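Local coordinates for protein ATP-dependent DNA helicase (Mycobacterium smegmatis, PDB 5V9X) that unwinds RNA:DNA hybrids as an ATP-dependent helicase that tracks 3'-to-5' along single-stranded DNA, at residues D682-F690 against L853-S864. Residues are numbered along the deposited sequence; the frame is centred on the assembly and turned at random.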
loop_
_atom_site.group_PDB
_atom_site.type_symbol
_atom_site.label_atom_id
_atom_site.label_comp_id
_atom_site.label_asym_id
_atom_site.label_seq_id
_atom_site.Cartn_x
_atom_site.Cartn_y
_atom_site.Cartn_z
ATOM N N ASP A 682 -19.637 -3.982 -16.051
ATOM C CA ASP A 682 -18.919 -2.852 -16.624
ATOM C C ASP A 682 -19.742 -2.109 -17.669
ATOM O O ASP A 682 -19.408 -0.968 -18.004
ATOM C CB ASP A 682 -17.608 -3.330 -17.248
ATOM C CG ASP A 682 -17.821 -4.415 -18.287
ATOM O OD1 ASP A 682 -18.823 -5.152 -18.182
ATOM O OD2 ASP A 682 -16.988 -4.531 -19.211
ATOM N N THR A 683 -20.802 -2.729 -18.191
ATOM C CA THR A 683 -21.627 -2.108 -19.216
ATOM C C THR A 683 -23.028 -1.748 -18.743
ATOM O O THR A 683 -23.697 -0.957 -19.414
ATOM C CB THR A 683 -21.744 -3.031 -20.439
ATOM O OG1 THR A 683 -22.477 -4.210 -20.086
ATOM C CG2 THR A 683 -20.367 -3.427 -20.940
ATOM N N THR A 684 -23.491 -2.305 -17.624
ATOM C CA THR A 684 -24.846 -2.058 -17.140
ATOM C C THR A 684 -24.804 -1.770 -15.647
ATOM O O THR A 684 -24.391 -2.628 -14.860
ATOM C CB THR A 684 -25.772 -3.253 -17.414
ATOM O OG1 THR A 684 -25.482 -4.308 -16.489
ATOM C CG2 THR A 684 -25.589 -3.780 -18.830
ATOM N N PHE A 685 -25.225 -0.568 -15.261
ATOM C CA PHE A 685 -25.485 -0.251 -13.865
ATOM C C PHE A 685 -26.939 -0.572 -13.543
ATOM O O PHE A 685 -27.812 -0.512 -14.413
ATOM C CB PHE A 685 -25.213 1.226 -13.561
ATOM C CG PHE A 685 -23.770 1.638 -13.702
ATOM C CD1 PHE A 685 -22.766 0.697 -13.862
ATOM C CD2 PHE A 685 -23.420 2.980 -13.658
ATOM C CE1 PHE A 685 -21.445 1.090 -13.987
ATOM C CE2 PHE A 685 -22.104 3.377 -13.780
ATOM C CZ PHE A 685 -21.115 2.433 -13.945
ATOM N N VAL A 686 -27.197 -0.909 -12.284
ATOM C CA VAL A 686 -28.546 -1.217 -11.820
ATOM C C VAL A 686 -28.892 -0.274 -10.677
ATOM O O VAL A 686 -28.169 -0.213 -9.674
ATOM C CB VAL A 686 -28.684 -2.680 -11.376
ATOM C CG1 VAL A 686 -30.044 -2.902 -10.728
ATOM C CG2 VAL A 686 -28.500 -3.612 -12.562
ATOM N N VAL A 687 -29.994 0.451 -10.826
ATOM C CA VAL A 687 -30.537 1.288 -9.765
ATOM C C VAL A 687 -31.694 0.525 -9.134
ATOM O O VAL A 687 -32.716 0.274 -9.781
ATOM C CB VAL A 687 -30.980 2.658 -10.295
ATOM C CG1 VAL A 687 -31.697 3.433 -9.209
ATOM C CG2 VAL A 687 -29.771 3.433 -10.798
ATOM N N GLU A 688 -31.530 0.149 -7.869
ATOM C CA GLU A 688 -32.487 -0.687 -7.158
ATOM C C GLU A 688 -33.171 0.137 -6.080
ATOM O O GLU A 688 -32.507 0.871 -5.342
ATOM C CB GLU A 688 -31.790 -1.902 -6.543
ATOM C CG GLU A 688 -32.683 -2.757 -5.671
ATOM C CD GLU A 688 -31.998 -4.029 -5.226
ATOM O OE1 GLU A 688 -30.852 -4.272 -5.660
ATOM O OE2 GLU A 688 -32.606 -4.788 -4.445
ATOM N N ARG A 689 -34.492 0.012 -5.990
ATOM C CA ARG A 689 -35.279 0.783 -5.041
ATOM C C ARG A 689 -36.192 -0.139 -4.245
ATOM O O ARG A 689 -36.762 -1.090 -4.790
ATOM C CB ARG A 689 -36.110 1.856 -5.752
ATOM C CG ARG A 689 -36.862 2.780 -4.810
ATOM C CD ARG A 689 -37.650 3.849 -5.555
ATOM N NE ARG A 689 -38.533 3.282 -6.572
ATOM C CZ ARG A 689 -38.265 3.281 -7.874
ATOM N NH1 ARG A 689 -37.139 3.821 -8.319
ATOM N NH2 ARG A 689 -39.121 2.742 -8.732
ATOM N N PHE A 690 -36.317 0.149 -2.954
ATOM C CA PHE A 690 -37.242 -0.552 -2.076
ATOM C C PHE A 690 -37.555 0.367 -0.905
ATOM O O PHE A 690 -36.878 1.375 -0.686
ATOM C CB PHE A 690 -36.669 -1.893 -1.599
ATOM C CG PHE A 690 -35.334 -1.780 -0.911
ATOM C CD1 PHE A 690 -34.156 -1.898 -1.632
ATOM C CD2 PHE A 690 -35.257 -1.567 0.456
ATOM C CE1 PHE A 690 -32.926 -1.798 -1.003
ATOM C CE2 PHE A 690 -34.031 -1.465 1.089
ATOM C CZ PHE A 690 -32.865 -1.582 0.359
ATOM N N LEU A 853 -23.026 2.781 -21.770
ATOM C CA LEU A 853 -23.163 2.204 -20.438
ATOM C C LEU A 853 -24.646 2.234 -20.090
ATOM O O LEU A 853 -25.210 3.308 -19.851
ATOM C CB LEU A 853 -22.329 2.972 -19.410
ATOM C CG LEU A 853 -21.777 2.201 -18.203
ATOM C CD1 LEU A 853 -20.792 3.066 -17.435
ATOM C CD2 LEU A 853 -22.885 1.716 -17.278
ATOM N N ARG A 854 -25.274 1.063 -20.081
ATOM C CA ARG A 854 -26.697 0.964 -19.800
ATOM C C ARG A 854 -26.979 1.277 -18.332
ATOM O O ARG A 854 -26.105 1.178 -17.466
ATOM C CB ARG A 854 -27.210 -0.437 -20.141
ATOM C CG ARG A 854 -28.674 -0.501 -20.555
ATOM C CD ARG A 854 -29.269 -1.878 -20.279
ATOM N NE ARG A 854 -28.366 -2.968 -20.641
ATOM C CZ ARG A 854 -28.647 -4.256 -20.476
ATOM N NH1 ARG A 854 -29.811 -4.621 -19.958
ATOM N NH2 ARG A 854 -27.767 -5.183 -20.832
ATOM N N ILE A 855 -28.223 1.666 -18.061
ATOM C CA ILE A 855 -28.718 1.858 -16.702
ATOM C C ILE A 855 -30.123 1.281 -16.631
ATOM O O ILE A 855 -30.930 1.472 -17.546
ATOM C CB ILE A 855 -28.703 3.343 -16.282
ATOM C CG1 ILE A 855 -27.266 3.838 -16.134
ATOM C CG2 ILE A 855 -29.461 3.546 -14.975
ATOM C CD1 ILE A 855 -27.165 5.263 -15.678
ATOM N N VAL A 856 -30.411 0.564 -15.549
ATOM C CA VAL A 856 -31.680 -0.133 -15.379
ATOM C C VAL A 856 -32.279 0.263 -14.037
ATOM O O VAL A 856 -31.607 0.177 -13.003
ATOM C CB VAL A 856 -31.502 -1.662 -15.462
ATOM C CG1 VAL A 856 -32.824 -2.369 -15.219
ATOM C CG2 VAL A 856 -30.917 -2.059 -16.813
ATOM N N GLU A 857 -33.536 0.706 -14.056
ATOM C CA GLU A 857 -34.293 0.940 -12.834
ATOM C C GLU A 857 -35.114 -0.299 -12.511
ATOM O O GLU A 857 -35.777 -0.858 -13.392
ATOM C CB GLU A 857 -35.220 2.148 -12.972
ATOM C CG GLU A 857 -34.570 3.396 -13.517
ATOM C CD GLU A 857 -35.445 4.625 -13.348
ATOM O OE1 GLU A 857 -36.216 4.675 -12.365
ATOM O OE2 GLU A 857 -35.367 5.539 -14.197
ATOM N N VAL A 858 -35.073 -0.723 -11.254
ATOM C CA VAL A 858 -35.863 -1.855 -10.790
ATOM C C VAL A 858 -36.297 -1.584 -9.357
ATOM O O VAL A 858 -35.542 -1.013 -8.563
ATOM C CB VAL A 858 -35.081 -3.183 -10.903
ATOM C CG1 VAL A 858 -33.831 -3.160 -10.030
ATOM C CG2 VAL A 858 -35.972 -4.369 -10.551
ATOM N N GLU A 859 -37.531 -1.961 -9.039
ATOM C CA GLU A 859 -38.051 -1.893 -7.683
ATOM C C GLU A 859 -38.200 -3.308 -7.143
ATOM O O GLU A 859 -38.816 -4.162 -7.790
ATOM C CB GLU A 859 -39.393 -1.159 -7.634
ATOM C CG GLU A 859 -40.032 -1.153 -6.255
ATOM C CD GLU A 859 -41.224 -0.223 -6.163
ATOM O OE1 GLU A 859 -41.277 0.755 -6.940
ATOM O OE2 GLU A 859 -42.108 -0.469 -5.316
ATOM N N THR A 860 -37.629 -3.552 -5.970
ATOM C CA THR A 860 -37.636 -4.865 -5.349
ATOM C C THR A 860 -38.459 -4.835 -4.067
ATOM O O THR A 860 -38.558 -3.804 -3.397
ATOM C CB THR A 860 -36.211 -5.337 -5.043
ATOM O OG1 THR A 860 -35.463 -4.259 -4.465
ATOM C CG2 THR A 860 -35.518 -5.800 -6.317
ATOM N N ALA A 861 -39.062 -5.979 -3.742
ATOM C CA ALA A 861 -39.806 -6.094 -2.492
ATOM C C ALA A 861 -38.877 -6.259 -1.299
ATOM O O ALA A 861 -39.211 -5.823 -0.191
ATOM C CB ALA A 861 -40.782 -7.269 -2.566
ATOM N N THR A 862 -37.718 -6.876 -1.508
ATOM C CA THR A 862 -36.708 -7.094 -0.487
ATOM C C THR A 862 -35.342 -6.948 -1.141
ATOM O O THR A 862 -35.188 -7.256 -2.329
ATOM C CB THR A 862 -36.855 -8.482 0.164
ATOM O OG1 THR A 862 -35.852 -8.666 1.169
ATOM C CG2 THR A 862 -36.744 -9.588 -0.878
ATOM N N PRO A 863 -34.347 -6.448 -0.408
ATOM C CA PRO A 863 -33.031 -6.201 -1.012
ATOM C C PRO A 863 -32.456 -7.428 -1.708
ATOM O O PRO A 863 -32.471 -8.538 -1.171
ATOM C CB PRO A 863 -32.172 -5.782 0.186
ATOM C CG PRO A 863 -33.136 -5.160 1.123
ATOM C CD PRO A 863 -34.428 -5.915 0.965
ATOM N N SER A 864 -31.950 -7.211 -2.922
ATOM C CA SER A 864 -31.262 -8.215 -3.724
ATOM C C SER A 864 -29.988 -8.656 -3.011
ATOM O O SER A 864 -29.549 -7.987 -2.063
ATOM C CB SER A 864 -30.940 -7.652 -5.111
ATOM O OG SER A 864 -29.955 -6.636 -5.034
#
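Strand 854-859 forms one border of the five-stranded mixed sheet in the DEAD/H-associated region, pairing in parallel with strand 684-690 so that Thr684 faces Arg854 and Arg689 faces Glu859. Arg854, Val856, Val858 and Thr860 donate their amides to the carbonyls of Thr683, Phe685, Val687 and Arg689, while Phe685, Val687 and Arg689 donate back to Arg854, Val856 and Val858. On the face bearing Phe685 and Val687, Leu853 CD2 sits over the centre of the Phe685 ring, 3.5 Å from its centroid, a CH-pi contact. Further along that face Arg689 NH2 and Glu859 OE1 form a salt bridge at 3.4 Å whose hydrogen bond is weak; OE1 lies at the guanidinium edge although the two planes stand 78° apart. Glu688, on the other face, is gripped by Thr860 and Ser864. Its chain is extended with CG anti to the backbone N (chi1 174°), which carries the carboxylate across to Ser864. Ser864 OG donates to Glu688 OE1 (2.6 Å) and Ser864 N to Glu688 OE2 (2.9 Å), each on a syn lone pair, and Thr860 OG1 reaches OE2 from the anti side at 2.9 Å. Three donors thus fix the rotation of this buried carboxylate and probably help keep it ionised. Ser864 is also the N-cap of helix 865-870, its OG accepting from Ala867 N, so the same bonds tie the helix start to the sheet. Pro863 CG lies over one face of the Phe690 ring, offset toward its rim, in a CH-pi contact, 3.7 Å from Phe690 CZ. Strand 697-702 pairs along the other side of 684-690; helix 661-676 packs through Thr676 on Val686, Glu688 and Val858, and helix 838-849 covers Phe685, Leu853 and Ile855 from the Phe685 face.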